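Local coordinates for adenosine 5'-monophosphoramidase (Candida albicans, PDB 6IQ1), which probably hydrolyses adenosine 5'-monophosphoramidates to AMP and an amine, as a homodimeric histidine triad nucleotide-binding protein, at the interface of chains A and B. Sequence-based numbering; all coordinates share one arbitrary frame. Chains: chain A/B, Adenosine 5'-monophosphoramidase.

Contact 1: the interface of chains A and B. Residues chain A 53-54, 56-58, 61; chain B 66, 69.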
loop_
_atom_site.group_PDB
_atom_site.type_symbol
_atom_site.label_atom_id
_atom_site.label_comp_id
_atom_site.label_asym_id
_atom_site.label_seq_id
_atom_site.Cartn_x
_atom_site.Cartn_y
_atom_site.Cartn_z
ATOM N N LEU A 53 0.187 -1.609 -10.898
ATOM C CA LEU A 53 1.252 -2.241 -10.131
ATOM C C LEU A 53 1.919 -3.353 -10.928
ATOM O O LEU A 53 3.154 -3.471 -10.948
ATOM C CB LEU A 53 0.705 -2.793 -8.812
ATOM C CG LEU A 53 1.812 -3.262 -7.856
ATOM C CD1 LEU A 53 2.373 -2.062 -7.077
ATOM C CD2 LEU A 53 1.338 -4.372 -6.915
ATOM N N HIS A 54 1.121 -4.175 -11.594
ATOM C CA HIS A 54 1.685 -5.275 -12.347
ATOM C C HIS A 54 2.451 -4.809 -13.589
ATOM O O HIS A 54 3.056 -5.649 -14.258
ATOM C CB HIS A 54 0.570 -6.253 -12.730
ATOM C CG HIS A 54 -0.463 -5.664 -13.638
ATOM N ND1 HIS A 54 -1.613 -5.067 -13.172
ATOM C CD2 HIS A 54 -0.510 -5.563 -14.989
ATOM C CE1 HIS A 54 -2.329 -4.635 -14.194
ATOM N NE2 HIS A 54 -1.679 -4.920 -15.311
ATOM N N ILE A 56 4.971 -2.671 -13.264
ATOM C CA ILE A 56 6.249 -2.189 -12.742
ATOM C C ILE A 56 7.217 -3.361 -12.604
ATOM O O ILE A 56 6.848 -4.394 -12.022
ATOM C CB ILE A 56 6.094 -1.466 -11.397
ATOM C CG1 ILE A 56 4.997 -0.414 -11.463
ATOM C CG2 ILE A 56 7.405 -0.792 -11.045
ATOM C CD1 ILE A 56 5.368 0.775 -12.331
ATOM N N PRO A 57 8.445 -3.238 -13.099
ATOM C CA PRO A 57 9.438 -4.299 -12.881
ATOM C C PRO A 57 9.735 -4.488 -11.394
ATOM O O PRO A 57 9.594 -3.565 -10.587
ATOM C CB PRO A 57 10.667 -3.797 -13.647
ATOM C CG PRO A 57 10.111 -2.783 -14.639
ATOM C CD PRO A 57 8.941 -2.144 -13.957
ATOM N N ASP A 58 10.167 -5.706 -11.042
ATOM C CA ASP A 58 10.427 -6.041 -9.643
ATOM C C ASP A 58 11.494 -5.148 -9.026
ATOM O O ASP A 58 11.359 -4.721 -7.872
ATOM C CB ASP A 58 10.841 -7.504 -9.511
ATOM C CG ASP A 58 9.691 -8.449 -9.761
ATOM O OD1 ASP A 58 8.531 -7.991 -9.687
ATOM O OD2 ASP A 58 9.950 -9.638 -10.062
ATOM N N LEU A 61 9.924 -2.201 -7.865
ATOM C CA LEU A 61 8.976 -2.431 -6.783
ATOM C C LEU A 61 9.682 -2.619 -5.449
ATOM O O LEU A 61 9.162 -2.203 -4.410
ATOM C CB LEU A 61 8.097 -3.639 -7.095
ATOM C CG LEU A 61 7.008 -3.385 -8.138
ATOM C CD1 LEU A 61 6.094 -4.576 -8.187
ATOM C CD2 LEU A 61 6.210 -2.095 -7.853
ATOM N N PRO B 66 7.012 -7.153 -4.840
ATOM C CA PRO B 66 7.120 -8.210 -5.855
ATOM C C PRO B 66 6.217 -9.404 -5.572
ATOM O O PRO B 66 5.675 -10.002 -6.513
ATOM C CB PRO B 66 8.605 -8.576 -5.816
ATOM C CG PRO B 66 9.255 -7.304 -5.447
ATOM C CD PRO B 66 8.349 -6.708 -4.402
ATOM N N LYS B 69 2.791 -8.221 -6.628
ATOM C CA LYS B 69 2.731 -8.256 -8.084
ATOM C C LYS B 69 2.492 -9.672 -8.586
ATOM O O LYS B 69 1.643 -9.898 -9.456
ATOM C CB LYS B 69 4.018 -7.699 -8.680
ATOM C CG LYS B 69 4.091 -7.878 -10.164
ATOM C CD LYS B 69 5.270 -7.125 -10.709
ATOM C CE LYS B 69 5.548 -7.502 -12.130
ATOM N NZ LYS B 69 6.951 -7.147 -12.365
#
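B:Lys69 reaches across to chain A and ends between a backbone carbonyl and a carboxylate. Its side-chain amine NZ donates a hydrogen bond to A:Ile56 O at 2.8 Å. NZ comes in from outside the carbonyl plane, tilted 28° from it. NZ also forms a salt bridge with A:Asp58 OD1 at 3.2 Å. It meets this carboxylate oxygen from well above the carboxylate plane. Two acceptors from one short stretch of chain A thus hold the same amine, and A:Asp58 would probably offset its likely positive charge.

The lysine gets there as an extended chain. CG is anti to the backbone N (chi1 172°), and the methylenes run nearly straight to NZ. A:Leu61 lies across this stem at about a right angle, with its CD1 methyl 3.7 Å from B:Lys69 CD. A:His54 lends mainly its backbone, whose O is 3.8 Å from B:Lys69 CE. B:Pro66 packs on A:Asp58 and A:Leu61. Its ring carbon CB is 4.1 Å from A:Asp58 CG, and its CD faces A:Leu61 CB.

Both A:Asp58 and A:Leu61 belong to helix 58-74, and A:Asp58 is its first residue. A:Leu53 and A:His54 come from the 3-10 helix 53-55 just before it. B:Pro66 and B:Lys69 lie on helix 58-74 of chain B, so the start of one helix meets the middle of its copy.

Contact 2: the interface of chains A and B. Residues chain A 33-34, 36; chain B 125-126, 128, 133.
B:Leu133 and A:Ile34 meet at about a right angle, with one leucine methyl turned toward the stem of the isoleucine. B:Leu133 CD1 is 3.9 Å from A:Ile34 CA and almost as near to CB and CG2. The leucine points its branch this way with CG anti to its carbonyl carbon (chi1 -72°). Its other methyl, CD2, faces the backbone A:Asp33 O at 4.0 Å.

Beside this pair, the side chains of A:Pro36 and B:Thr128 cross obliquely. The threonine touches with its methyl: CG2 is 3.6 Å from A:Pro36 CD, at the nitrogen end of the ring. OG1 is anti to the backbone N (chi1 -164°), which leaves CG2 between the backbone N and the carbonyl carbon, directed at chain A. The same methyl also lies 3.8 Å from A:Ile34 O.

A backbone hydrogen bond closes the patch. B:Glu126 N donates to A:Pro36 O at 3.0 Å.

A:Asp33 and A:Ile34 are expected AMP-binding residues. The C-terminal part of chain B, with the start of helix 130-147, thus packs on a loop of chain A that likely lines its nucleotide site. The contact joins the subunits of the homodimer and may steady that loop.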
loop_
_atom_site.group_PDB
_atom_site.type_symbol
_atom_site.label_atom_id
_atom_site.label_comp_id
_atom_site.label_asym_id
_atom_site.label_seq_id
_atom_site.Cartn_x
_atom_site.Cartn_y
_atom_site.Cartn_z
ATOM N N ASP A 33 1.932 15.848 -2.161
ATOM C CA ASP A 33 0.708 15.916 -2.938
ATOM C C ASP A 33 0.169 17.338 -2.855
ATOM O O ASP A 33 -0.031 17.863 -1.755
ATOM C CB ASP A 33 -0.308 14.907 -2.407
ATOM C CG ASP A 33 -1.413 14.608 -3.406
ATOM O OD1 ASP A 33 -1.749 15.494 -4.224
ATOM O OD2 ASP A 33 -1.965 13.488 -3.353
ATOM N N ILE A 34 -0.019 17.986 -4.011
ATOM C CA ILE A 34 -0.516 19.359 -3.999
ATOM C C ILE A 34 -2.034 19.396 -3.953
ATOM O O ILE A 34 -2.615 20.484 -3.867
ATOM C CB ILE A 34 0.012 20.214 -5.178
ATOM C CG1 ILE A 34 -0.542 19.737 -6.512
ATOM C CG2 ILE A 34 1.559 20.274 -5.196
ATOM C CD1 ILE A 34 -0.057 20.577 -7.676
ATOM N N PRO A 36 -3.680 17.475 -1.292
ATOM C CA PRO A 36 -3.621 16.520 -0.185
ATOM C C PRO A 36 -4.981 16.278 0.456
ATOM O O PRO A 36 -5.916 17.078 0.353
ATOM C CB PRO A 36 -2.660 17.195 0.798
ATOM C CG PRO A 36 -2.882 18.666 0.559
ATOM C CD PRO A 36 -3.183 18.811 -0.906
ATOM N N ALA B 125 -10.628 16.115 0.524
ATOM C CA ALA B 125 -9.690 17.152 0.106
ATOM C C ALA B 125 -9.524 18.202 1.195
ATOM O O ALA B 125 -10.485 18.613 1.842
ATOM C CB ALA B 125 -10.162 17.813 -1.190
ATOM N N GLU B 126 -8.289 18.610 1.413
ATOM C CA GLU B 126 -7.955 19.605 2.418
ATOM C C GLU B 126 -7.480 20.866 1.707
ATOM O O GLU B 126 -6.489 20.834 0.970
ATOM C CB GLU B 126 -6.882 19.089 3.365
ATOM C CG GLU B 126 -7.270 19.059 4.827
ATOM C CD GLU B 126 -6.303 18.253 5.628
ATOM O OE1 GLU B 126 -6.757 17.403 6.426
ATOM O OE2 GLU B 126 -5.087 18.483 5.433
ATOM N N THR B 128 -5.554 23.830 0.709
ATOM C CA THR B 128 -4.141 24.131 0.881
ATOM C C THR B 128 -3.687 25.170 -0.135
ATOM O O THR B 128 -4.436 25.607 -1.019
ATOM C CB THR B 128 -3.264 22.877 0.771
ATOM O OG1 THR B 128 -1.961 23.163 1.303
ATOM C CG2 THR B 128 -3.118 22.454 -0.693
ATOM N N LEU B 133 2.241 24.730 1.389
ATOM C CA LEU B 133 3.033 23.619 0.870
ATOM C C LEU B 133 4.519 23.937 0.921
ATOM O O LEU B 133 5.326 23.083 1.313
ATOM C CB LEU B 133 2.599 23.275 -0.552
ATOM C CG LEU B 133 1.228 22.592 -0.603
ATOM C CD1 LEU B 133 0.657 22.565 -2.019
ATOM C CD2 LEU B 133 1.321 21.189 -0.016
#

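Contact 3: the interface of chains A and B. Residues chain A 85, 87, 89, 112-115; chain B 97-98.
B:Ile97 and B:Ala98 form a tight 3-10 turn that meets A:Lys112 and A:Asn89, lying over the start of strand 87-94 and the end of strand 107-112. A water joins the chains here, 2.7 Å from B:Ile97 N and 2.9 Å from A:Gly85 O.

B:Ile97 is the main apolar group. CG1 is anti to the backbone N (chi1 -162°), and the extended branch carries CD1 out to A:Asp114, 3.5 Å from its CA. The other branch, CG2, lies 3.5 Å from A:Lys112 O and as near to A:Gly85 O. The two methyls therefore face different parts of the chain A backbone.

A:Lys112 covers the turn with its methylenes. Its chain bends at chi2 (67°), and both CG and CE pass over B:Ile97 O, CE at 3.4 Å.

At the other end, A:Asn89 donates from its amide ND2 to B:Ala98 O at 3.0 Å. The donor lies in the carbonyl plane, on a lone pair, and the acceptor is only slightly tilted from the asparagine amide plane. The B:Ala98 CB methyl packs against the same amide, 3.6 Å from A:Asn89 OD1.

The contact seats a turn of one subunit on the strands of the other. It helps to hold the homodimer together.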
loop_
_atom_site.group_PDB
_atom_site.type_symbol
_atom_site.label_atom_id
_atom_site.label_comp_id
_atom_site.label_asym_id
_atom_site.label_seq_id
_atom_site.Cartn_x
_atom_site.Cartn_y
_atom_site.Cartn_z
ATOM N N GLY A 85 -3.068 6.829 19.341
ATOM C CA GLY A 85 -2.551 8.089 18.870
ATOM C C GLY A 85 -2.689 8.219 17.364
ATOM O O GLY A 85 -3.540 7.591 16.725
ATOM N N GLY A 87 -1.817 7.872 13.395
ATOM C CA GLY A 87 -1.393 6.770 12.545
ATOM C C GLY A 87 -1.220 7.192 11.101
ATOM O O GLY A 87 -1.097 8.384 10.809
ATOM N N ASN A 89 -1.704 5.695 6.655
ATOM C CA ASN A 89 -2.050 4.678 5.684
ATOM C C ASN A 89 -1.085 4.737 4.511
ATOM O O ASN A 89 -0.540 5.796 4.175
ATOM C CB ASN A 89 -3.468 4.864 5.168
ATOM C CG ASN A 89 -4.513 4.718 6.256
ATOM O OD1 ASN A 89 -4.954 5.713 6.849
ATOM N ND2 ASN A 89 -4.939 3.481 6.505
ATOM N N LYS A 112 -2.721 9.892 9.369
ATOM C CA LYS A 112 -4.082 9.843 9.916
ATOM C C LYS A 112 -4.080 10.439 11.325
ATOM O O LYS A 112 -3.745 9.759 12.300
ATOM C CB LYS A 112 -4.616 8.415 9.923
ATOM C CG LYS A 112 -6.050 8.298 10.375
ATOM C CD LYS A 112 -7.005 8.944 9.386
ATOM C CE LYS A 112 -8.419 8.405 9.572
ATOM N NZ LYS A 112 -9.427 9.118 8.733
ATOM N N LYS A 113 -4.453 11.710 11.430
ATOM C CA LYS A 113 -4.371 12.444 12.687
ATOM C C LYS A 113 -5.683 12.464 13.440
ATOM O O LYS A 113 -5.676 12.574 14.669
ATOM C CB LYS A 113 -3.912 13.889 12.439
ATOM C CG LYS A 113 -2.429 14.115 12.678
ATOM C CD LYS A 113 -1.887 15.285 11.870
ATOM C CE LYS A 113 -0.414 15.060 11.459
ATOM N NZ LYS A 113 -0.060 15.660 10.123
ATOM N N ASP A 114 -6.796 12.329 12.731
ATOM C CA ASP A 114 -8.136 12.337 13.307
ATOM C C ASP A 114 -9.072 11.696 12.288
ATOM O O ASP A 114 -8.635 11.188 11.254
ATOM C CB ASP A 114 -8.569 13.756 13.681
ATOM C CG ASP A 114 -8.418 14.722 12.533
ATOM O OD1 ASP A 114 -9.002 14.456 11.458
ATOM O OD2 ASP A 114 -7.697 15.732 12.696
ATOM N N GLU A 115 -10.367 11.730 12.560
ATOM C CA GLU A 115 -11.294 11.087 11.646
ATOM C C GLU A 115 -11.744 11.985 10.505
ATOM O O GLU A 115 -12.177 11.471 9.469
ATOM C CB GLU A 115 -12.520 10.597 12.405
ATOM C CG GLU A 115 -12.189 9.754 13.591
ATOM C CD GLU A 115 -13.433 9.157 14.166
ATOM O OE1 GLU A 115 -14.502 9.762 13.953
ATOM O OE2 GLU A 115 -13.352 8.093 14.812
ATOM N N ILE B 97 -6.577 4.274 14.634
ATOM C CA ILE B 97 -7.286 5.332 13.929
ATOM C C ILE B 97 -7.168 5.185 12.418
ATOM O O ILE B 97 -8.000 5.720 11.678
ATOM C CB ILE B 97 -6.769 6.713 14.395
ATOM C CG1 ILE B 97 -7.756 7.819 14.037
ATOM C CG2 ILE B 97 -5.416 7.063 13.759
ATOM C CD1 ILE B 97 -7.249 9.192 14.422
ATOM N N ALA B 98 -6.148 4.476 11.930
ATOM C CA ALA B 98 -5.983 4.238 10.505
ATOM C C ALA B 98 -6.593 2.909 10.069
ATOM O O ALA B 98 -6.305 2.446 8.960
ATOM C CB ALA B 98 -4.500 4.303 10.120
HETATM O O HOH W 1 -4.841 5.058 16.606
#

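Contact 2 and contact 3 are about 17 Å apart between the centres of their C-alpha atoms. Contact 1 lies about 28 Å from each. No residue is shared between the three. Contact 1 pairs the two copies of helix 58-74, contact 2 uses a C-terminal segment of chain B, and contact 3 sets a turn of chain B on strands 87-94 and 107-112 and adjoining loops. Two-fold symmetry repeats each with the chains exchanged, so the homodimer is joined at widely separated places. The centre of contact 1 is about 11 Å from A:His106, the expected AMP-accepting histidine, and contact 3 about 19 Å from it.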